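Local coordinates for protein ORF59 (PDB 3HSL) that serves as the accessory subunit of the viral DNA polymerase in lytic replication, raising its processivity, probably by acting as a sliding clamp, at residues Phe88-Val93 / Thr98-Leu103; Ile135-Gly138 / Ser143-His146; Val196-Ser201 / Leu274-Asn279. All coordinates share one frame; numbering follows the deposited sequence.

Contact 1. Residues Phe88-Val93 / Thr98-Leu103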
loop_
_atom_site.group_PDB
_atom_site.type_symbol
_atom_site.label_atom_id
_atom_site.label_comp_id
_atom_site.label_asym_id
_atom_site.label_seq_id
_atom_site.Cartn_x
_atom_site.Cartn_y
_atom_site.Cartn_z
ATOM N N PHE A 88 -11.654 -3.974 -16.752
ATOM C CA PHE A 88 -10.204 -3.777 -16.549
ATOM C C PHE A 88 -9.747 -4.168 -15.152
ATOM O O PHE A 88 -10.571 -4.360 -14.254
ATOM C CB PHE A 88 -9.854 -2.320 -16.823
ATOM C CG PHE A 88 -10.708 -1.362 -16.074
ATOM C CD1 PHE A 88 -10.266 -0.795 -14.889
ATOM C CD2 PHE A 88 -11.977 -1.022 -16.556
ATOM C CE1 PHE A 88 -11.077 0.114 -14.175
ATOM C CE2 PHE A 88 -12.798 -0.121 -15.863
ATOM C CZ PHE A 88 -12.342 0.448 -14.665
ATOM N N ARG A 89 -8.441 -4.290 -14.951
ATOM C CA ARG A 89 -7.938 -4.698 -13.639
ATOM C C ARG A 89 -7.897 -3.495 -12.717
ATOM O O ARG A 89 -7.519 -2.421 -13.196
ATOM C CB ARG A 89 -6.582 -5.401 -13.809
ATOM C CG ARG A 89 -5.590 -4.622 -14.624
ATOM C CD ARG A 89 -4.266 -5.343 -14.905
ATOM N NE ARG A 89 -4.402 -6.535 -15.744
ATOM C CZ ARG A 89 -3.379 -7.179 -16.336
ATOM N NH1 ARG A 89 -2.125 -6.750 -16.197
ATOM N NH2 ARG A 89 -3.602 -8.261 -17.084
ATOM N N ASN A 90 -8.272 -3.608 -11.425
ATOM C CA ASN A 90 -8.152 -2.364 -10.630
ATOM C C ASN A 90 -6.749 -1.961 -10.268
ATOM O O ASN A 90 -6.506 -0.804 -9.976
ATOM C CB ASN A 90 -9.183 -2.062 -9.496
ATOM C CG ASN A 90 -9.158 -3.048 -8.398
ATOM O OD1 ASN A 90 -8.735 -4.164 -8.607
ATOM N ND2 ASN A 90 -9.616 -2.654 -7.214
ATOM N N THR A 91 -5.830 -2.911 -10.291
ATOM C CA THR A 91 -4.431 -2.585 -10.055
ATOM C C THR A 91 -3.645 -2.934 -11.331
ATOM O O THR A 91 -3.269 -4.085 -11.550
ATOM C CB THR A 91 -3.803 -3.290 -8.823
ATOM O OG1 THR A 91 -4.611 -3.065 -7.653
ATOM C CG2 THR A 91 -2.389 -2.753 -8.598
ATOM N N SER A 92 -3.406 -1.925 -12.166
ATOM C CA SER A 92 -2.665 -2.060 -13.423
ATOM C C SER A 92 -1.320 -2.651 -13.080
ATOM O O SER A 92 -0.830 -2.400 -11.988
ATOM C CB SER A 92 -2.453 -0.674 -14.003
ATOM O OG SER A 92 -3.676 0.042 -14.062
ATOM N N VAL A 93 -0.700 -3.425 -13.968
ATOM C CA VAL A 93 0.604 -3.993 -13.586
ATOM C C VAL A 93 1.648 -2.898 -13.460
ATOM O O VAL A 93 1.628 -1.919 -14.212
ATOM C CB VAL A 93 1.096 -5.264 -14.425
ATOM C CG1 VAL A 93 2.538 -5.693 -14.042
ATOM C CG2 VAL A 93 0.136 -6.458 -14.230
ATOM N N THR A 98 -4.968 1.639 -7.425
ATOM C CA THR A 98 -6.025 0.675 -7.249
ATOM C C THR A 98 -7.318 1.460 -7.381
ATOM O O THR A 98 -7.711 2.224 -6.487
ATOM C CB THR A 98 -5.864 -0.050 -5.911
ATOM O OG1 THR A 98 -4.610 -0.740 -5.916
ATOM C CG2 THR A 98 -6.960 -1.037 -5.684
ATOM N N HIS A 99 -7.986 1.272 -8.512
ATOM C CA HIS A 99 -9.210 2.007 -8.744
ATOM C C HIS A 99 -10.128 2.100 -7.521
ATOM O O HIS A 99 -10.365 3.211 -7.009
ATOM C CB HIS A 99 -9.939 1.486 -9.973
ATOM C CG HIS A 99 -9.221 1.758 -11.257
ATOM N ND1 HIS A 99 -8.166 0.986 -11.699
ATOM C CD2 HIS A 99 -9.409 2.718 -12.195
ATOM C CE1 HIS A 99 -7.736 1.459 -12.859
ATOM N NE2 HIS A 99 -8.471 2.508 -13.178
ATOM N N THR A 100 -10.633 0.958 -7.049
ATOM C CA THR A 100 -11.546 0.950 -5.915
ATOM C C THR A 100 -10.954 1.576 -4.655
ATOM O O THR A 100 -11.688 2.156 -3.841
ATOM C CB THR A 100 -12.056 -0.474 -5.577
ATOM O OG1 THR A 100 -10.957 -1.313 -5.175
ATOM C CG2 THR A 100 -12.824 -1.105 -6.775
ATOM N N ARG A 101 -9.639 1.471 -4.482
ATOM C CA ARG A 101 -9.031 2.032 -3.280
ATOM C C ARG A 101 -9.238 3.539 -3.277
ATOM O O ARG A 101 -9.593 4.123 -2.255
ATOM C CB ARG A 101 -7.541 1.796 -3.241
ATOM C CG ARG A 101 -6.968 2.089 -1.894
ATOM C CD ARG A 101 -5.604 2.671 -2.011
ATOM N NE ARG A 101 -5.012 2.851 -0.697
ATOM C CZ ARG A 101 -4.213 3.870 -0.380
ATOM N NH1 ARG A 101 -3.936 4.792 -1.288
ATOM N NH2 ARG A 101 -3.701 3.977 0.842
ATOM N N GLU A 102 -9.009 4.147 -4.438
ATOM C CA GLU A 102 -9.140 5.584 -4.637
ATOM C C GLU A 102 -10.588 6.004 -4.844
ATOM O O GLU A 102 -10.963 7.110 -4.463
ATOM C CB GLU A 102 -8.312 6.031 -5.841
ATOM C CG GLU A 102 -6.853 5.581 -5.792
ATOM C CD GLU A 102 -6.133 6.088 -4.565
ATOM O OE1 GLU A 102 -6.311 7.287 -4.225
ATOM O OE2 GLU A 102 -5.388 5.287 -3.941
ATOM N N LEU A 103 -11.413 5.147 -5.441
ATOM C CA LEU A 103 -12.816 5.531 -5.627
ATOM C C LEU A 103 -13.507 5.628 -4.274
ATOM O O LEU A 103 -14.399 6.441 -4.102
ATOM C CB LEU A 103 -13.571 4.579 -6.562
ATOM C CG LEU A 103 -13.125 4.524 -8.029
ATOM C CD1 LEU A 103 -13.859 3.423 -8.783
ATOM C CD2 LEU A 103 -13.299 5.859 -8.733
#
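H99 holds the backbone carbonyl of N90 with two donors of its own. Its amide N gives a hydrogen bond of 2.9 Å to N90 O, and its ring nitrogen ND1 gives another, at 3.0 Å, to that same oxygen. The donors approach from opposite faces of the N90 carbonyl plane. Imidazole and amide can share one acceptor because CG of H99 lies beside its own backbone N, anti to the carbonyl carbon (chi1 -68°). A CA-H...O contact from T98 CA, 3.1 Å from N90 O, adds to the cluster. F88 comes over one face of the imidazole: its ring edge is turned to the H99 face, CE1 3.6 Å above the ring centre, in an edge-to-face pair with centroids 4.9 Å apart and planes at 62°. The seam draws together the end of strand 83-89 and the start of short helix 99-103, with T98 at the N-cap position, in a protein of the herpesvirus polymerase accessory-factor family, which belongs to the DNA-clamp clan. Alongside, T98 OG1 donates to T91 OG1 at 2.9 Å, and T91 OG1 is in turn hydrogen-bonded to the backbone oxygen of K36, so the two hydroxyls form a short relay. In the next shell, F88 packs on V40, V131 and F115, while H99 rests on V40 and T133 and makes an edge-to-face pair with F97. S92 OG is hydrogen-bonded to H146 NE2 and S148 OG, and the S92 side chain also packs on T142 of the second subunit.

Contact 2. Residues Ile135-Gly138 / Ser143-His146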
loop_
_atom_site.group_PDB
_atom_site.type_symbol
_atom_site.label_atom_id
_atom_site.label_comp_id
_atom_site.label_asym_id
_atom_site.label_seq_id
_atom_site.Cartn_x
_atom_site.Cartn_y
_atom_site.Cartn_z
ATOM N N ILE A 135 -9.284 11.362 -10.056
ATOM C CA ILE A 135 -9.635 11.499 -8.649
ATOM C C ILE A 135 -9.261 12.933 -8.175
ATOM O O ILE A 135 -8.186 13.455 -8.522
ATOM C CB ILE A 135 -8.940 10.431 -7.748
ATOM C CG1 ILE A 135 -9.184 8.983 -8.243
ATOM C CG2 ILE A 135 -9.365 10.594 -6.293
ATOM C CD1 ILE A 135 -10.647 8.490 -8.273
ATOM N N SER A 136 -10.152 13.553 -7.392
ATOM C CA SER A 136 -9.944 14.886 -6.846
ATOM C C SER A 136 -10.080 14.741 -5.349
ATOM O O SER A 136 -11.129 14.339 -4.859
ATOM C CB SER A 136 -10.979 15.863 -7.380
ATOM O OG SER A 136 -10.909 15.929 -8.790
ATOM N N TYR A 137 -9.008 15.076 -4.635
ATOM C CA TYR A 137 -8.935 14.952 -3.183
ATOM C C TYR A 137 -9.509 16.112 -2.363
ATOM O O TYR A 137 -9.848 17.159 -2.911
ATOM C CB TYR A 137 -7.485 14.596 -2.805
ATOM C CG TYR A 137 -7.109 13.278 -3.449
ATOM C CD1 TYR A 137 -7.466 12.073 -2.855
ATOM C CD2 TYR A 137 -6.407 13.239 -4.652
ATOM C CE1 TYR A 137 -7.138 10.870 -3.427
ATOM C CE2 TYR A 137 -6.063 12.027 -5.249
ATOM C CZ TYR A 137 -6.433 10.840 -4.630
ATOM O OH TYR A 137 -6.109 9.616 -5.200
ATOM N N GLY A 138 -9.612 15.905 -1.050
ATOM C CA GLY A 138 -10.133 16.885 -0.093
ATOM C C GLY A 138 -9.625 18.289 -0.313
ATOM O O GLY A 138 -10.404 19.183 -0.660
ATOM N N SER A 143 -4.903 16.022 -7.137
ATOM C CA SER A 143 -5.608 15.126 -8.042
ATOM C C SER A 143 -4.664 14.057 -8.594
ATOM O O SER A 143 -3.439 14.168 -8.479
ATOM C CB SER A 143 -6.297 15.880 -9.196
ATOM O OG SER A 143 -5.378 16.421 -10.141
ATOM N N THR A 144 -5.255 13.024 -9.190
ATOM C CA THR A 144 -4.525 11.931 -9.825
ATOM C C THR A 144 -5.254 11.568 -11.113
ATOM O O THR A 144 -6.488 11.476 -11.128
ATOM C CB THR A 144 -4.482 10.673 -8.950
ATOM O OG1 THR A 144 -3.738 10.923 -7.738
ATOM C CG2 THR A 144 -3.828 9.525 -9.717
ATOM N N VAL A 145 -4.516 11.367 -12.198
ATOM C CA VAL A 145 -5.140 10.946 -13.465
ATOM C C VAL A 145 -4.401 9.696 -13.950
ATOM O O VAL A 145 -3.270 9.775 -14.443
ATOM C CB VAL A 145 -5.192 12.048 -14.539
ATOM C CG1 VAL A 145 -5.719 11.486 -15.846
ATOM C CG2 VAL A 145 -6.051 13.218 -14.062
ATOM N N HIS A 146 -5.062 8.551 -13.797
ATOM C CA HIS A 146 -4.488 7.273 -14.177
ATOM C C HIS A 146 -5.101 6.729 -15.459
ATOM O O HIS A 146 -6.318 6.540 -15.533
ATOM C CB HIS A 146 -4.683 6.263 -13.039
ATOM C CG HIS A 146 -3.998 4.958 -13.269
ATOM N ND1 HIS A 146 -2.638 4.798 -13.113
ATOM C CD2 HIS A 146 -4.476 3.749 -13.640
ATOM C CE1 HIS A 146 -2.305 3.548 -13.378
ATOM N NE2 HIS A 146 -3.402 2.889 -13.700
#
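I135 and T144 face each other as an antiparallel hydrogen-bonded pair in the beta hairpin of strands 130-137 and 143-149. Both backbone donors and both backbone acceptors that these two residues turn inward are matched. I135 N reaches T144 O at 3.0 Å in a nearly straight bond, 171° at the hydrogen, lying in the carbonyl plane. The return bond, T144 N to I135 O, is also 3.0 Å but more bent, at 155°, and its donor is tilted somewhat from the plane of that carbonyl. I135 O has a further neighbour in S143 CA, 3.1 Å away in a CA-H...O contact. One step on, S136 and S143 form a non-hydrogen-bonded pair, their CA atoms 4.5 Å apart; S136 instead uses its backbone in bonds to L109 and D110 on strand 108-116, which flanks 130-137 on its other side in the five-stranded antiparallel sheet. Strand 143-149 is one of the two edge strands of this sheet within the chain, but it pairs antiparallel with a strand of the second subunit, where T144 OG1 is hydrogen-bonded to H146 ND1 of that subunit and H146 ND1 to its T144 OG1, so the sheet continues across the interface. Y137, its CG beside the backbone N (chi1 -61°), brings its ring alongside I135, whose CG2 stands 3.4 Å above the ring plane toward the rim, while the phenol OH is hydrogen-bonded to E102 OE1. T144 OG1 lies near the plane of the same ring, at its edge, 3.6 Å from Y137 CE2.

Contact 3. Residues Val196-Ser201 / Leu274-Asn279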
loop_
_atom_site.group_PDB
_atom_site.type_symbol
_atom_site.label_atom_id
_atom_site.label_comp_id
_atom_site.label_asym_id
_atom_site.label_seq_id
_atom_site.Cartn_x
_atom_site.Cartn_y
_atom_site.Cartn_z
ATOM N N VAL A 196 -14.347 -29.806 -0.044
ATOM C CA VAL A 196 -15.335 -30.047 0.996
ATOM C C VAL A 196 -16.612 -30.383 0.265
ATOM O O VAL A 196 -16.971 -29.688 -0.687
ATOM C CB VAL A 196 -15.678 -28.790 1.781
ATOM C CG1 VAL A 196 -16.350 -29.187 3.087
ATOM C CG2 VAL A 196 -14.445 -28.000 2.095
ATOM N N THR A 197 -17.313 -31.434 0.678
ATOM C CA THR A 197 -18.555 -31.717 0.006
ATOM C C THR A 197 -19.609 -31.125 0.956
ATOM O O THR A 197 -19.540 -31.334 2.154
ATOM C CB THR A 197 -18.771 -33.203 -0.279
ATOM O OG1 THR A 197 -19.195 -33.860 0.909
ATOM C CG2 THR A 197 -17.504 -33.859 -0.821
ATOM N N VAL A 198 -20.570 -30.386 0.404
ATOM C CA VAL A 198 -21.650 -29.740 1.141
ATOM C C VAL A 198 -22.906 -30.376 0.578
ATOM O O VAL A 198 -23.111 -30.356 -0.622
ATOM C CB VAL A 198 -21.702 -28.245 0.804
ATOM C CG1 VAL A 198 -22.650 -27.495 1.737
ATOM C CG2 VAL A 198 -20.305 -27.611 0.911
ATOM N N SER A 199 -23.762 -30.949 1.402
ATOM C CA SER A 199 -24.960 -31.558 0.843
ATOM C C SER A 199 -26.190 -31.129 1.604
ATOM O O SER A 199 -26.088 -30.641 2.730
ATOM C CB SER A 199 -24.861 -33.083 0.791
ATOM O OG SER A 199 -24.736 -33.617 2.081
ATOM N N VAL A 200 -27.350 -31.309 0.990
ATOM C CA VAL A 200 -28.585 -30.915 1.609
ATOM C C VAL A 200 -29.560 -32.032 1.382
ATOM O O VAL A 200 -29.725 -32.515 0.256
ATOM C CB VAL A 200 -29.152 -29.608 0.980
ATOM C CG1 VAL A 200 -30.395 -29.150 1.705
ATOM C CG2 VAL A 200 -28.142 -28.496 1.042
ATOM N N SER A 201 -30.202 -32.434 2.468
ATOM C CA SER A 201 -31.186 -33.484 2.469
ATOM C C SER A 201 -32.570 -32.883 2.544
ATOM O O SER A 201 -32.838 -32.070 3.429
ATOM C CB SER A 201 -30.993 -34.326 3.712
ATOM O OG SER A 201 -32.110 -35.163 3.879
ATOM N N LEU A 274 -26.254 -19.502 1.791
ATOM C CA LEU A 274 -25.810 -20.453 0.780
ATOM C C LEU A 274 -26.936 -20.746 -0.186
ATOM O O LEU A 274 -28.067 -20.942 0.240
ATOM C CB LEU A 274 -25.371 -21.767 1.411
ATOM C CG LEU A 274 -24.342 -21.742 2.537
ATOM C CD1 LEU A 274 -23.951 -23.182 2.881
ATOM C CD2 LEU A 274 -23.114 -20.956 2.136
ATOM N N ILE A 275 -26.630 -20.776 -1.483
ATOM C CA ILE A 275 -27.636 -21.058 -2.500
ATOM C C ILE A 275 -27.051 -22.095 -3.457
ATOM O O ILE A 275 -25.913 -21.956 -3.904
ATOM C CB ILE A 275 -27.976 -19.801 -3.333
ATOM C CG1 ILE A 275 -27.953 -18.525 -2.476
ATOM C CG2 ILE A 275 -29.270 -19.998 -4.091
ATOM C CD1 ILE A 275 -28.117 -17.228 -3.253
ATOM N N TRP A 276 -27.833 -23.129 -3.764
ATOM C CA TRP A 276 -27.427 -24.183 -4.683
ATOM C C TRP A 276 -28.097 -23.972 -6.013
ATOM O O TRP A 276 -29.287 -24.255 -6.177
ATOM C CB TRP A 276 -27.786 -25.584 -4.163
ATOM C CG TRP A 276 -26.862 -26.139 -3.148
ATOM C CD1 TRP A 276 -25.845 -27.025 -3.371
ATOM C CD2 TRP A 276 -26.851 -25.859 -1.745
ATOM N NE1 TRP A 276 -25.200 -27.315 -2.190
ATOM C CE2 TRP A 276 -25.800 -26.612 -1.178
ATOM C CE3 TRP A 276 -27.632 -25.043 -0.907
ATOM C CZ2 TRP A 276 -25.510 -26.575 0.179
ATOM C CZ3 TRP A 276 -27.344 -25.004 0.441
ATOM C CH2 TRP A 276 -26.291 -25.766 0.975
ATOM N N HIS A 277 -27.330 -23.474 -6.970
ATOM C CA HIS A 277 -27.870 -23.233 -8.291
ATOM C C HIS A 277 -27.970 -24.492 -9.128
ATOM O O HIS A 277 -27.150 -25.413 -9.021
ATOM C CB HIS A 277 -27.075 -22.155 -9.015
ATOM C CG HIS A 277 -27.149 -20.830 -8.345
ATOM N ND1 HIS A 277 -28.189 -19.953 -8.557
ATOM C CD2 HIS A 277 -26.318 -20.228 -7.464
ATOM C CE1 HIS A 277 -27.997 -18.864 -7.835
ATOM N NE2 HIS A 277 -26.868 -19.006 -7.162
ATOM N N SER A 278 -28.998 -24.511 -9.966
ATOM C CA SER A 278 -29.260 -25.617 -10.868
ATOM C C SER A 278 -28.003 -25.951 -11.688
ATOM O O SER A 278 -27.766 -27.118 -12.036
ATOM C CB SER A 278 -30.416 -25.235 -11.803
ATOM O OG SER A 278 -30.655 -26.234 -12.776
ATOM N N ASN A 279 -27.207 -24.919 -11.985
ATOM C CA ASN A 279 -25.988 -25.075 -12.775
ATOM C C ASN A 279 -24.688 -25.414 -12.010
ATOM O O ASN A 279 -23.705 -24.685 -12.122
ATOM C CB ASN A 279 -25.808 -23.874 -13.732
ATOM C CG ASN A 279 -25.713 -22.513 -13.007
ATOM O OD1 ASN A 279 -25.771 -21.466 -13.652
ATOM N ND2 ASN A 279 -25.567 -22.526 -11.683
#
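W276 lays one face of its indole against V200 and one edge against V198, and these three buried side chains carry the contact. CG2 of V200 stands over the six-membered ring, 3.4 Å from its centroid and 18° off the normal, a CH-pi contact. Its nearest ring atom is W276 CH2. The valine puts this methyl there with CG2 anti to its carbonyl carbon, while CG1 lies anti to the backbone N (chi1 -176°). V198 comes from a different direction: its CG1 meets W276 CZ2 at 3.4 Å, close to the plane of the indole. One methyl over the face and another at the rim thus touch the outer end of the indole. V198 and V200, two residues apart on one strand, turn the same way toward the tryptophan, whereas S199 between them points away on a partly exposed face. The close packing is apolar and made by side chains. The backbones stay well apart, with V200 CA and W276 CA, the nearest such pair, 9.3 Å from each other, so the two strands are not hydrogen-bonded neighbours but meet through side chains. Beyond W276 the chain leaves its strand: H277 bends off and is hydrogen-bonded through NE2 to E283, and S278 and N279 are exposed and take no part. Such side-chain packing between strands is consistent with the layers of a DNA-clamp fold. Strand 195-201 runs between strands 206-211 and 248-253, with V200 also on V207 and V244 and V198 on F209; W276, on strand 270-276, wedges against A248 and S250 of strand 248-253 and against L282 of strand 282-288.

From the N terminus the three contacts follow in series, none enclosing or crossing another. Contact 1 closes the loop between strand 83-89 and helix 99-103, with four residues between its segments; contact 2 closes the turn of hairpin 130-137/143-149, again with four between. These two touch: L103 CD2 packs on I135 CD1, and probable hydrogen bonds join E102 to Y137 and S92 to H146, so helix, loop and hairpin form one block beside the second subunit. Contact 3 closes a far longer excursion of 72 residues, joining strands 195-201 and 270-276. It lies on the opposite side of the chain's centre from the other two, its centre about 33 Å from that of contact 1 and 44 Å from that of contact 2.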